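Membrane lipoprotein TpN32 (Treponema pallidum, PDB 1XS5) probably serves as an L-methionine-binding lipoprotein of the periplasmic binding protein type, holding the amino acid in a cleft between two lobes. Local coordinates at residues 60-65 / 110-115; 72-77 / 199-204; 106-111 / 152-157; 8-13 / 55-60. All blocks are in the same frame, centred on the assembly; numbering follows the deposited sequence.

Contact 1: residues 60-65 / 110-115; sequences VPHMQQ and SSNEAR. With MET (methionine), chain B.
S111 presses against the first turn of helix 60-70, its OG 3.4 Å from H62 CA and almost as near H62 CB. The hydroxyl also lies at the edge of the H62 imidazole, near its plane. Beside it, S111 CB meets P61 CB at 4.1 Å. Small residues suit this tight spot, and a proline fits the opening turn of a helix, where its missing N-H costs no helical bond. H62 carries CG anti to its backbone N (chi1 -177°), and its ring meets the ligand: the methionine CE sits 3.6 Å above the ring plane, over the centre. ND1 of H62 is hydrogen-bonded to Q58. From the other helix N112 brings ND2 to 3.5 Å from the ligand SD, and D109 holds that same amide nitrogen. R115, extended from CG to NE, donates from NH1 to the ligand O at 2.9 Å and to N112 OD1, which lies in the guanidinium plane. A salt bridge from R115 NH2 to E190 steadies the guanidinium further. The helices follow strands of different sheets, so their meeting spans the cleft of a two-lobed periplasmic binding protein, with methionine between the lobes. The axes of these short segments run at 139°, 9.0 Å apart at closest. On the more exposed side the helices meet by one close touch and a water: Q65 CG, anti to its backbone N, lies 3.3 Å from S110 OG, without a hydrogen bond. A water lies 2.7 Å from S110 OG and accepts a long, weak bond from Q65 NE2, whose stronger partner is E69.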
loop_
_atom_site.group_PDB
_atom_site.type_symbol
_atom_site.label_atom_id
_atom_site.label_comp_id
_atom_site.label_asym_id
_atom_site.label_seq_id
_atom_site.Cartn_x
_atom_site.Cartn_y
_atom_site.Cartn_z
ATOM N N VAL A 60 -7.645 -3.440 0.277
ATOM C CA VAL A 60 -9.087 -3.322 0.149
ATOM C C VAL A 60 -9.730 -1.987 0.589
ATOM O O VAL A 60 -10.651 -1.502 -0.080
ATOM C CB VAL A 60 -9.818 -4.553 0.813
ATOM C CG1 VAL A 60 -11.325 -4.352 0.734
ATOM C CG2 VAL A 60 -9.464 -5.836 0.035
ATOM N N PRO A 61 -9.286 -1.392 1.727
ATOM C CA PRO A 61 -9.880 -0.116 2.131
ATOM C C PRO A 61 -9.687 0.950 1.029
ATOM O O PRO A 61 -10.550 1.776 0.804
ATOM C CB PRO A 61 -9.114 0.238 3.421
ATOM C CG PRO A 61 -8.929 -1.106 4.069
ATOM C CD PRO A 61 -8.510 -1.989 2.848
ATOM N N HIS A 62 -8.552 0.920 0.340
ATOM C CA HIS A 62 -8.314 1.887 -0.728
ATOM C C HIS A 62 -9.283 1.650 -1.902
ATOM O O HIS A 62 -9.839 2.579 -2.438
ATOM C CB HIS A 62 -6.853 1.813 -1.192
ATOM C CG HIS A 62 -6.518 2.824 -2.243
ATOM N ND1 HIS A 62 -6.709 2.588 -3.586
ATOM C CD2 HIS A 62 -6.083 4.097 -2.140
ATOM C CE1 HIS A 62 -6.395 3.677 -4.267
ATOM N NE2 HIS A 62 -6.019 4.610 -3.410
ATOM N N MET A 63 -9.451 0.397 -2.283
ATOM C CA MET A 63 -10.344 -0.016 -3.356
ATOM C C MET A 63 -11.784 0.399 -3.002
ATOM O O MET A 63 -12.539 0.916 -3.861
ATOM C CB MET A 63 -10.270 -1.544 -3.500
ATOM C CG MET A 63 -11.013 -2.070 -4.709
ATOM S SD MET A 63 -11.197 -3.856 -4.670
ATOM C CE MET A 63 -12.408 -4.063 -3.293
ATOM N N GLN A 64 -12.164 0.164 -1.740
ATOM C CA GLN A 64 -13.507 0.550 -1.276
ATOM C C GLN A 64 -13.701 2.031 -1.366
ATOM O O GLN A 64 -14.747 2.493 -1.827
ATOM C CB GLN A 64 -13.761 0.043 0.158
ATOM C CG GLN A 64 -13.890 -1.477 0.148
ATOM C CD GLN A 64 -13.941 -2.115 1.527
ATOM O OE1 GLN A 64 -13.428 -1.558 2.507
ATOM N NE2 GLN A 64 -14.539 -3.318 1.606
ATOM N N GLN A 65 -12.694 2.794 -0.948
ATOM C CA GLN A 65 -12.775 4.236 -1.046
ATOM C C GLN A 65 -13.007 4.607 -2.514
ATOM O O GLN A 65 -13.869 5.443 -2.825
ATOM C CB GLN A 65 -11.463 4.872 -0.536
ATOM C CG GLN A 65 -11.483 6.390 -0.244
ATOM C CD GLN A 65 -11.615 7.277 -1.484
ATOM O OE1 GLN A 65 -11.004 7.013 -2.540
ATOM N NE2 GLN A 65 -12.403 8.355 -1.356
ATOM N N SER A 110 -7.441 9.395 1.821
ATOM C CA SER A 110 -8.156 9.024 3.061
ATOM C C SER A 110 -7.979 7.641 3.682
ATOM O O SER A 110 -7.827 7.539 4.895
ATOM C CB SER A 110 -9.660 9.350 2.920
ATOM O OG SER A 110 -10.248 8.499 1.970
ATOM N N SER A 111 -7.969 6.569 2.911
ATOM C CA SER A 111 -7.799 5.282 3.590
ATOM C C SER A 111 -6.382 5.122 4.212
ATOM O O SER A 111 -6.237 4.492 5.260
ATOM C CB SER A 111 -8.095 4.111 2.642
ATOM O OG SER A 111 -7.144 3.999 1.610
ATOM N N ASN A 112 -5.340 5.667 3.577
ATOM C CA ASN A 112 -4.000 5.558 4.161
ATOM C C ASN A 112 -3.747 6.631 5.179
ATOM O O ASN A 112 -2.878 6.471 6.043
ATOM C CB ASN A 112 -2.932 5.551 3.060
ATOM C CG ASN A 112 -2.988 4.261 2.290
ATOM O OD1 ASN A 112 -2.683 3.210 2.862
ATOM N ND2 ASN A 112 -3.454 4.306 1.020
ATOM N N GLU A 113 -4.497 7.736 5.092
ATOM C CA GLU A 113 -4.364 8.793 6.091
ATOM C C GLU A 113 -4.914 8.240 7.402
ATOM O O GLU A 113 -4.296 8.427 8.452
ATOM C CB GLU A 113 -5.195 10.029 5.732
ATOM C CG GLU A 113 -4.947 11.183 6.682
ATOM C CD GLU A 113 -5.526 12.506 6.169
ATOM O OE1 GLU A 113 -5.622 12.703 4.931
ATOM O OE2 GLU A 113 -5.875 13.344 7.015
ATOM N N ALA A 114 -6.094 7.605 7.340
ATOM C CA ALA A 114 -6.696 7.018 8.555
ATOM C C ALA A 114 -5.768 5.977 9.147
ATOM O O ALA A 114 -5.600 5.904 10.331
ATOM C CB ALA A 114 -8.041 6.336 8.212
ATOM N N ARG A 115 -5.213 5.129 8.287
ATOM C CA ARG A 115 -4.290 4.069 8.698
ATOM C C ARG A 115 -3.084 4.649 9.437
ATOM O O ARG A 115 -2.652 4.114 10.473
ATOM C CB ARG A 115 -3.851 3.328 7.429
ATOM C CG ARG A 115 -2.958 2.139 7.647
ATOM C CD ARG A 115 -2.556 1.621 6.272
ATOM N NE ARG A 115 -1.637 0.495 6.368
ATOM C CZ ARG A 115 -0.981 0.048 5.314
ATOM N NH1 ARG A 115 -1.169 0.680 4.170
ATOM N NH2 ARG A 115 -0.192 -1.024 5.384
HETATM N N MET B . 1.491 -0.708 -1.176
HETATM C CA MET B . 0.630 0.256 -0.397
HETATM C C MET B . 0.512 -0.096 1.102
HETATM O O MET B . 0.664 0.813 1.954
HETATM C CB MET B . -0.792 0.306 -0.998
HETATM C CG MET B . -1.599 1.462 -0.445
HETATM S SD MET B . -3.292 1.559 -1.072
HETATM C CE MET B . -2.939 2.335 -2.705
HETATM O OXT MET B . 0.261 -1.284 1.405
HETATM O O HOH W 1 -12.421 10.109 1.632
#

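Contact 2: residues 72-77 / 199-204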
loop_
_atom_site.group_PDB
_atom_site.type_symbol
_atom_site.label_atom_id
_atom_site.label_comp_id
_atom_site.label_asym_id
_atom_site.label_seq_id
_atom_site.Cartn_x
_atom_site.Cartn_y
_atom_site.Cartn_z
ATOM N N GLY A 72 -17.299 3.159 -8.573
ATOM C CA GLY A 72 -16.646 2.003 -9.142
ATOM C C GLY A 72 -17.292 0.694 -8.750
ATOM O O GLY A 72 -18.084 0.629 -7.798
ATOM N N ASP A 73 -16.924 -0.346 -9.490
ATOM C CA ASP A 73 -17.393 -1.713 -9.299
ATOM C C ASP A 73 -16.197 -2.720 -9.224
ATOM O O ASP A 73 -16.266 -3.848 -9.736
ATOM C CB ASP A 73 -18.347 -2.062 -10.463
ATOM C CG ASP A 73 -19.136 -3.349 -10.218
ATOM O OD1 ASP A 73 -19.336 -3.720 -9.031
ATOM O OD2 ASP A 73 -19.565 -3.981 -11.220
ATOM N N LEU A 74 -15.107 -2.298 -8.580
ATOM C CA LEU A 74 -13.912 -3.132 -8.445
ATOM C C LEU A 74 -14.070 -4.125 -7.294
ATOM O O LEU A 74 -14.760 -3.826 -6.321
ATOM C CB LEU A 74 -12.699 -2.234 -8.154
ATOM C CG LEU A 74 -12.436 -1.186 -9.245
ATOM C CD1 LEU A 74 -11.225 -0.354 -8.847
ATOM C CD2 LEU A 74 -12.199 -1.863 -10.574
ATOM N N VAL A 75 -13.429 -5.285 -7.422
ATOM C CA VAL A 75 -13.433 -6.325 -6.401
ATOM C C VAL A 75 -12.056 -6.943 -6.315
ATOM O O VAL A 75 -11.315 -6.971 -7.297
ATOM C CB VAL A 75 -14.394 -7.500 -6.711
ATOM C CG1 VAL A 75 -15.852 -7.036 -6.690
ATOM C CG2 VAL A 75 -14.032 -8.114 -8.030
ATOM N N SER A 76 -11.712 -7.413 -5.127
ATOM C CA SER A 76 -10.452 -8.103 -4.909
ATOM C C SER A 76 -10.639 -9.576 -5.239
ATOM O O SER A 76 -11.667 -10.149 -4.853
ATOM C CB SER A 76 -10.045 -8.065 -3.434
ATOM O OG SER A 76 -9.006 -9.016 -3.229
ATOM N N VAL A 77 -9.675 -10.202 -5.907
ATOM C CA VAL A 77 -9.792 -11.632 -6.162
ATOM C C VAL A 77 -8.866 -12.405 -5.226
ATOM O O VAL A 77 -8.850 -13.632 -5.236
ATOM C CB VAL A 77 -9.482 -12.027 -7.635
ATOM C CG1 VAL A 77 -10.385 -11.253 -8.564
ATOM C CG2 VAL A 77 -8.000 -11.804 -7.973
ATOM N N VAL A 199 -3.947 -6.444 -2.697
ATOM C CA VAL A 199 -4.730 -7.417 -3.446
ATOM C C VAL A 199 -4.679 -7.241 -4.959
ATOM O O VAL A 199 -4.369 -6.153 -5.476
ATOM C CB VAL A 199 -6.227 -7.293 -3.070
ATOM C CG1 VAL A 199 -6.495 -7.868 -1.668
ATOM C CG2 VAL A 199 -6.626 -5.812 -3.069
ATOM N N LEU A 200 -5.025 -8.321 -5.658
ATOM C CA LEU A 200 -5.077 -8.314 -7.118
ATOM C C LEU A 200 -6.528 -7.874 -7.360
ATOM O O LEU A 200 -7.448 -8.488 -6.839
ATOM C CB LEU A 200 -4.828 -9.724 -7.646
ATOM C CG LEU A 200 -4.899 -9.797 -9.174
ATOM C CD1 LEU A 200 -3.824 -8.819 -9.760
ATOM C CD2 LEU A 200 -4.674 -11.264 -9.643
ATOM N N VAL A 201 -6.749 -6.846 -8.176
ATOM C CA VAL A 201 -8.095 -6.296 -8.376
ATOM C C VAL A 201 -8.599 -6.335 -9.800
ATOM O O VAL A 201 -7.821 -6.115 -10.747
ATOM C CB VAL A 201 -8.115 -4.813 -7.847
ATOM C CG1 VAL A 201 -9.369 -4.044 -8.299
ATOM C CG2 VAL A 201 -8.014 -4.849 -6.298
ATOM N N VAL A 202 -9.889 -6.655 -9.958
ATOM C CA VAL A 202 -10.508 -6.651 -11.294
ATOM C C VAL A 202 -11.899 -6.041 -11.226
ATOM O O VAL A 202 -12.408 -5.699 -10.139
ATOM C CB VAL A 202 -10.623 -8.086 -11.906
ATOM C CG1 VAL A 202 -9.233 -8.720 -12.027
ATOM C CG2 VAL A 202 -11.560 -8.960 -11.023
ATOM N N LYS A 203 -12.522 -5.859 -12.388
ATOM C CA LYS A 203 -13.864 -5.323 -12.400
ATOM C C LYS A 203 -14.808 -6.459 -11.991
ATOM O O LYS A 203 -14.550 -7.605 -12.309
ATOM C CB LYS A 203 -14.210 -4.838 -13.791
ATOM C CG LYS A 203 -15.607 -4.332 -13.893
ATOM C CD LYS A 203 -16.007 -4.400 -15.343
ATOM C CE LYS A 203 -15.518 -3.164 -16.032
ATOM N NZ LYS A 203 -16.422 -2.099 -15.525
ATOM N N ARG A 204 -15.878 -6.151 -11.262
ATOM C CA ARG A 204 -16.816 -7.201 -10.845
ATOM C C ARG A 204 -17.314 -7.839 -12.144
ATOM O O ARG A 204 -17.684 -7.135 -13.093
ATOM C CB ARG A 204 -18.013 -6.615 -10.082
ATOM C CG ARG A 204 -18.959 -7.658 -9.529
ATOM C CD ARG A 204 -20.125 -6.988 -8.815
ATOM N NE ARG A 204 -19.749 -6.362 -7.545
ATOM C CZ ARG A 204 -19.347 -7.028 -6.457
ATOM N NH1 ARG A 204 -19.255 -8.355 -6.471
ATOM N NH2 ARG A 204 -19.062 -6.365 -5.331
#
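R204 folds back over D73 and V75 just where its strand gives out, and each part of its side chain finds a neighbour. CB lies 3.3 Å from D73 OD2 and equally near the backbone O of the same aspartate. CG passes by both carboxylate oxygens, and CD comes to 3.4 Å from D73 OD1. The chain then bends at chi3 (-71°), which sets NE 3.1 Å from D73 OD1 in a salt bridge whose hydrogen bond is weak because it is bent (131° at the hydrogen); the carboxylate and guanidinium planes are 39° apart. The flat tip ends over V75: CG1 stands 3.4 Å above the guanidinium plane, over its centre. A long aliphatic stem with a charged end suits R204 to this exposed corner, where it can cover a valine and still reach an acid. Between the backbones, R204 N donates to D73 O, V75 and V202 form a hydrogen-bonded antiparallel pair, and V77 N donates to L200 O. Strand 198-203 lies between 54-59 and 74-82 in the six-stranded sheet of the first lobe. It brings the chain back from the second lobe and runs against both neighbours, as in type II periplasmic binding proteins. Beta-branched residues suit such extended strands. On the V75 and V202 face, V77 CG1 packs 3.6 Å from V202 CG2, and helix 210-219 covers V77 and V202. On the other, L74 CB rests 3.8 Å from V201 CG1, with M63 of helix 60-70 against both. S76 OG touches V199 CG1 at 3.2 Å while bonding to the backbone N of G78.

Contact 3: residues 106-111 / 152-157; sequences IPNDSS and EVESAL
I106 and P107 pair with E152 and V153 at the carboxyl ends of two parallel strands of the second lobe's sheet, the edge from which alpha/beta folds commonly send out their binding loops. V153 N donates to I106 O at 2.8 Å, and the same oxygen receives a CA-H contact from E152. A matching contact runs from P107 CA to V153 O at 3.5 Å. P107 costs this ladder no bond, because its nitrogen does not face strand 149-153. N108 then leans over the partner strand, CB 3.8 Å from E152 CB. Its amide lies alongside the E154 side chain and points the same way, the two planar groups turned 86° apart. Beyond the strands water takes over the joining. One molecule donates to N108 OD1 and to D109 OD1, the latter at 2.8 Å, and accepts from S155 N at 3.0 Å. A second water also donates to D109 OD1, so a short carboxylate, able to accept from both, suits this place. S155 OG stays beside its own backbone N (chi1 -66°) and lies 3.4 Å from P107 CB. D109 takes the N-cap position of helix 110-122, with OD2 bonded to N112 ND2. Strand 149-153 forms the outer edge of the sheet, while 103-107 lies inside it beside 167-170. Helix 110-122 packs E113 and L117 on I106, and N112 and A116 on P107; Y40, from helix 40-49 of the other lobe, touches both D109 and S155.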
loop_
_atom_site.group_PDB
_atom_site.type_symbol
_atom_site.label_atom_id
_atom_site.label_comp_id
_atom_site.label_asym_id
_atom_site.label_seq_id
_atom_site.Cartn_x
_atom_site.Cartn_y
_atom_site.Cartn_z
ATOM N N ILE A 106 2.071 12.681 6.793
ATOM C CA ILE A 106 1.346 11.444 6.574
ATOM C C ILE A 106 0.675 11.433 5.197
ATOM O O ILE A 106 0.521 12.489 4.556
ATOM C CB ILE A 106 0.260 11.261 7.670
ATOM C CG1 ILE A 106 -0.746 12.406 7.616
ATOM C CG2 ILE A 106 0.898 11.273 9.073
ATOM C CD1 ILE A 106 -1.774 12.306 8.774
ATOM N N PRO A 107 0.202 10.263 4.748
ATOM C CA PRO A 107 -0.441 10.185 3.446
ATOM C C PRO A 107 -1.677 11.065 3.388
ATOM O O PRO A 107 -2.349 11.265 4.395
ATOM C CB PRO A 107 -0.810 8.700 3.325
ATOM C CG PRO A 107 0.267 8.021 4.069
ATOM C CD PRO A 107 0.376 8.907 5.320
ATOM N N ASN A 108 -1.990 11.569 2.202
ATOM C CA ASN A 108 -3.177 12.428 2.062
ATOM C C ASN A 108 -4.363 11.758 1.366
ATOM O O ASN A 108 -5.377 12.413 1.107
ATOM C CB ASN A 108 -2.808 13.750 1.368
ATOM C CG ASN A 108 -2.712 13.619 -0.137
ATOM O OD1 ASN A 108 -2.720 12.514 -0.697
ATOM N ND2 ASN A 108 -2.608 14.763 -0.811
ATOM N N ASP A 109 -4.274 10.459 1.052
ATOM C CA ASP A 109 -5.454 9.796 0.475
ATOM C C ASP A 109 -6.136 9.183 1.702
ATOM O O ASP A 109 -5.498 8.542 2.546
ATOM C CB ASP A 109 -5.099 8.753 -0.583
ATOM C CG ASP A 109 -4.216 7.643 -0.042
ATOM O OD1 ASP A 109 -3.043 7.904 0.262
ATOM O OD2 ASP A 109 -4.713 6.507 0.062
ATOM N N SER A 110 -7.441 9.395 1.821
ATOM C CA SER A 110 -8.156 9.024 3.061
ATOM C C SER A 110 -7.979 7.641 3.682
ATOM O O SER A 110 -7.827 7.539 4.895
ATOM C CB SER A 110 -9.660 9.350 2.920
ATOM O OG SER A 110 -10.248 8.499 1.970
ATOM N N SER A 111 -7.969 6.569 2.911
ATOM C CA SER A 111 -7.799 5.282 3.590
ATOM C C SER A 111 -6.382 5.122 4.212
ATOM O O SER A 111 -6.237 4.492 5.260
ATOM C CB SER A 111 -8.095 4.111 2.642
ATOM O OG SER A 111 -7.144 3.999 1.610
ATOM N N GLU A 152 -0.495 16.587 5.750
ATOM C CA GLU A 152 -0.952 15.643 4.754
ATOM C C GLU A 152 -0.110 15.849 3.488
ATOM O O GLU A 152 0.029 16.982 3.023
ATOM C CB GLU A 152 -2.440 15.907 4.456
ATOM C CG GLU A 152 -3.361 15.649 5.657
ATOM C CD GLU A 152 -4.738 16.271 5.464
ATOM O OE1 GLU A 152 -4.842 17.516 5.541
ATOM O OE2 GLU A 152 -5.710 15.520 5.214
ATOM N N VAL A 153 0.411 14.770 2.908
ATOM C CA VAL A 153 1.272 14.886 1.729
ATOM C C VAL A 153 0.978 13.755 0.765
ATOM O O VAL A 153 0.648 12.661 1.227
ATOM C CB VAL A 153 2.767 14.781 2.162
ATOM C CG1 VAL A 153 3.693 14.853 0.951
ATOM C CG2 VAL A 153 3.103 15.875 3.125
ATOM N N GLU A 154 1.063 13.991 -0.557
ATOM C CA GLU A 154 0.840 12.888 -1.500
ATOM C C GLU A 154 1.811 11.760 -1.153
ATOM O O GLU A 154 3.003 11.998 -1.030
ATOM C CB GLU A 154 1.126 13.298 -2.945
ATOM C CG GLU A 154 0.213 14.357 -3.468
ATOM C CD GLU A 154 0.168 14.351 -4.981
ATOM O OE1 GLU A 154 1.248 14.215 -5.606
ATOM O OE2 GLU A 154 -0.944 14.478 -5.540
ATOM N N SER A 155 1.307 10.536 -1.032
ATOM C CA SER A 155 2.178 9.419 -0.630
ATOM C C SER A 155 3.513 9.302 -1.340
ATOM O O SER A 155 4.554 9.099 -0.719
ATOM C CB SER A 155 1.430 8.101 -0.784
ATOM O OG SER A 155 0.384 8.115 0.153
ATOM N N ALA A 156 3.484 9.400 -2.656
ATOM C CA ALA A 156 4.726 9.283 -3.415
ATOM C C ALA A 156 5.782 10.354 -3.074
ATOM O O ALA A 156 6.983 10.161 -3.331
ATOM C CB ALA A 156 4.389 9.340 -4.920
ATOM N N LEU A 157 5.363 11.468 -2.486
ATOM C CA LEU A 157 6.279 12.553 -2.167
ATOM C C LEU A 157 6.769 12.548 -0.733
ATOM O O LEU A 157 7.548 13.395 -0.343
ATOM C CB LEU A 157 5.587 13.914 -2.416
ATOM C CG LEU A 157 5.025 14.119 -3.833
ATOM C CD1 LEU A 157 4.400 15.528 -4.000
ATOM C CD2 LEU A 157 6.183 13.944 -4.809
HETATM O O HOH W 2 -1.620 9.910 -1.098
HETATM O O HOH W 3 -0.933 6.080 0.408
#

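Contact 4: residues 8-13 / 55-60; sequences GVLSEP and NFFQHV. With MET (methionine), chain B.
G8 and N55 form a parallel bridge with CA atoms only 4.3 Å apart, tied by F56 N donating to G8 O at 2.8 Å. Glycine suits so close an approach, since a CB here would lie on the same face as N55 CB and only 3.6 Å from it. Past this rung the strands part, and a water accepts from L10 N and donates to F56 O. V9 CG2 lies 3.9 Å from F56 O, and L10 CB meets F57 CB at 4.1 Å. N55 turns its amide away from strand 3-9: ND2 bonds to N44, and OD1 takes a weak bond from Q58 NE2. These are neighbouring parallel strands of the first lobe's sheet, linked through helix 14-26, strand 30-36 and helix 40-49, and their carboxyl ends open on the methionine site. The chain turns a corner at F57 and lines that site. Over one face of the F57 ring, at its centre, sits Q58 CB, while the ligand CE approaches obliquely, 3.7 Å from CE2. An aromatic ring and the aliphatic start of a glutamine suit the thioether end of methionine. H59 offers a ring face: the ligand SD is 3.4 Å above its plane, offset toward the rim. Both ring nitrogens are engaged, ND1 capping the next helix at H62 N and NE2 bonded to N112 OD1, which is consistent with a proton on NE2.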
loop_
_atom_site.group_PDB
_atom_site.type_symbol
_atom_site.label_atom_id
_atom_site.label_comp_id
_atom_site.label_asym_id
_atom_site.label_seq_id
_atom_site.Cartn_x
_atom_site.Cartn_y
_atom_site.Cartn_z
ATOM N N GLY A 8 -2.100 -3.478 -14.387
ATOM C CA GLY A 8 -1.533 -2.180 -14.016
ATOM C C GLY A 8 -0.713 -2.265 -12.736
ATOM O O GLY A 8 -1.110 -2.953 -11.768
ATOM N N VAL A 9 0.435 -1.596 -12.726
ATOM C CA VAL A 9 1.301 -1.589 -11.520
ATOM C C VAL A 9 1.777 -0.142 -11.324
ATOM O O VAL A 9 1.819 0.625 -12.284
ATOM C CB VAL A 9 2.525 -2.567 -11.715
ATOM C CG1 VAL A 9 3.550 -1.947 -12.680
ATOM C CG2 VAL A 9 3.162 -2.913 -10.367
ATOM N N LEU A 10 2.161 0.199 -10.091
ATOM C CA LEU A 10 2.641 1.507 -9.717
ATOM C C LEU A 10 4.144 1.536 -9.478
ATOM O O LEU A 10 4.823 2.477 -9.880
ATOM C CB LEU A 10 1.942 1.926 -8.408
ATOM C CG LEU A 10 2.201 3.289 -7.765
ATOM C CD1 LEU A 10 1.700 4.392 -8.686
ATOM C CD2 LEU A 10 1.413 3.347 -6.453
ATOM N N SER A 11 4.664 0.514 -8.798
ATOM C CA SER A 11 6.086 0.515 -8.444
ATOM C C SER A 11 6.520 -0.796 -7.804
ATOM O O SER A 11 5.765 -1.776 -7.731
ATOM C CB SER A 11 6.325 1.601 -7.379
ATOM O OG SER A 11 5.770 1.180 -6.109
ATOM N N GLU A 12 7.754 -0.786 -7.323
ATOM C CA GLU A 12 8.267 -1.934 -6.592
ATOM C C GLU A 12 7.500 -1.863 -5.271
ATOM O O GLU A 12 7.127 -0.774 -4.831
ATOM C CB GLU A 12 9.758 -1.762 -6.347
ATOM C CG GLU A 12 10.589 -1.909 -7.635
ATOM C CD GLU A 12 10.405 -3.273 -8.321
ATOM O OE1 GLU A 12 9.828 -4.184 -7.704
ATOM O OE2 GLU A 12 10.848 -3.450 -9.485
ATOM N N PRO A 13 7.313 -2.998 -4.589
ATOM C CA PRO A 13 7.770 -4.344 -4.963
ATOM C C PRO A 13 6.826 -5.095 -5.897
ATOM O O PRO A 13 7.161 -6.175 -6.400
ATOM C CB PRO A 13 7.875 -5.034 -3.613
ATOM C CG PRO A 13 6.599 -4.486 -2.899
ATOM C CD PRO A 13 6.755 -2.983 -3.219
ATOM N N ASN A 55 -5.281 -4.918 -11.765
ATOM C CA ASN A 55 -4.207 -4.076 -11.289
ATOM C C ASN A 55 -3.714 -4.623 -9.997
ATOM O O ASN A 55 -4.391 -5.446 -9.348
ATOM C CB ASN A 55 -4.535 -2.560 -11.193
ATOM C CG ASN A 55 -5.592 -2.192 -10.175
ATOM O OD1 ASN A 55 -5.652 -2.718 -9.028
ATOM N ND2 ASN A 55 -6.432 -1.203 -10.564
ATOM N N PHE A 56 -2.493 -4.228 -9.652
ATOM C CA PHE A 56 -1.905 -4.748 -8.421
ATOM C C PHE A 56 -1.103 -3.645 -7.735
ATOM O O PHE A 56 0.084 -3.429 -8.017
ATOM C CB PHE A 56 -1.032 -5.972 -8.773
ATOM C CG PHE A 56 -0.338 -6.615 -7.564
ATOM C CD1 PHE A 56 -1.016 -6.814 -6.373
ATOM C CD2 PHE A 56 0.953 -7.047 -7.648
ATOM C CE1 PHE A 56 -0.379 -7.446 -5.296
ATOM C CE2 PHE A 56 1.567 -7.673 -6.586
ATOM C CZ PHE A 56 0.894 -7.862 -5.424
ATOM N N PHE A 57 -1.756 -2.924 -6.821
ATOM C CA PHE A 57 -1.048 -1.833 -6.123
ATOM C C PHE A 57 -1.688 -1.349 -4.819
ATOM O O PHE A 57 -1.076 -0.566 -4.119
ATOM C CB PHE A 57 -0.974 -0.590 -7.020
ATOM C CG PHE A 57 -2.267 0.210 -7.041
ATOM C CD1 PHE A 57 -3.362 -0.217 -7.791
ATOM C CD2 PHE A 57 -2.379 1.393 -6.306
ATOM C CE1 PHE A 57 -4.557 0.537 -7.821
ATOM C CE2 PHE A 57 -3.549 2.151 -6.322
ATOM C CZ PHE A 57 -4.644 1.730 -7.087
ATOM N N GLN A 58 -2.887 -1.843 -4.481
ATOM C CA GLN A 58 -3.602 -1.298 -3.341
ATOM C C GLN A 58 -4.123 -2.351 -2.374
ATOM O O GLN A 58 -4.042 -3.554 -2.662
ATOM C CB GLN A 58 -4.814 -0.520 -3.873
ATOM C CG GLN A 58 -5.969 -1.482 -4.389
ATOM C CD GLN A 58 -6.967 -0.832 -5.379
ATOM O OE1 GLN A 58 -7.620 0.142 -5.076
ATOM N NE2 GLN A 58 -7.066 -1.396 -6.549
ATOM N N HIS A 59 -4.682 -1.870 -1.258
ATOM C CA HIS A 59 -5.311 -2.773 -0.291
ATOM C C HIS A 59 -6.856 -2.594 -0.398
ATOM O O HIS A 59 -7.335 -1.700 -1.108
ATOM C CB HIS A 59 -4.780 -2.504 1.131
ATOM C CG HIS A 59 -4.695 -1.058 1.503
ATOM N ND1 HIS A 59 -5.787 -0.220 1.549
ATOM C CD2 HIS A 59 -3.645 -0.318 1.916
ATOM C CE1 HIS A 59 -5.417 0.969 1.979
ATOM N NE2 HIS A 59 -4.117 0.932 2.211
ATOM N N VAL A 60 -7.645 -3.440 0.277
ATOM C CA VAL A 60 -9.087 -3.322 0.149
ATOM C C VAL A 60 -9.730 -1.987 0.589
ATOM O O VAL A 60 -10.651 -1.502 -0.080
ATOM C CB VAL A 60 -9.818 -4.553 0.813
ATOM C CG1 VAL A 60 -11.325 -4.352 0.734
ATOM C CG2 VAL A 60 -9.464 -5.836 0.035
HETATM N N MET B . 1.491 -0.708 -1.176
HETATM C CA MET B . 0.630 0.256 -0.397
HETATM C C MET B . 0.512 -0.096 1.102
HETATM O O MET B . 0.664 0.813 1.954
HETATM C CB MET B . -0.792 0.306 -0.998
HETATM C CG MET B . -1.599 1.462 -0.445
HETATM S SD MET B . -3.292 1.559 -1.072
HETATM C CE MET B . -2.939 2.335 -2.705
HETATM O OXT MET B . 0.261 -1.284 1.405
HETATM O O HOH W 4 2.049 -1.395 -7.843
#

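In the fold
Along the chain, contact 4 closes first, contact 1 opens after it at the shared V60, and contact 3 lies inside the loop that contact 2 closes. Contacts 2 and 4 belong to the six-stranded sheet, their centres 12 Å apart, where strands 54-59 and 198-203 are neighbours. Contact 3 joins strands of the five-stranded sheet, its centre about 22 Å from contact 2's, with no touch between them. Contact 1 connects the two lobes: helix 60-70 continues from contact 4, and helix 110-122 from contact 3, whose centre is about 11 Å from that of contact 1. Contacts 1 and 4 both touch methionine, so the ligand's surroundings draw on both lobes, consistent with capture in a closed cleft.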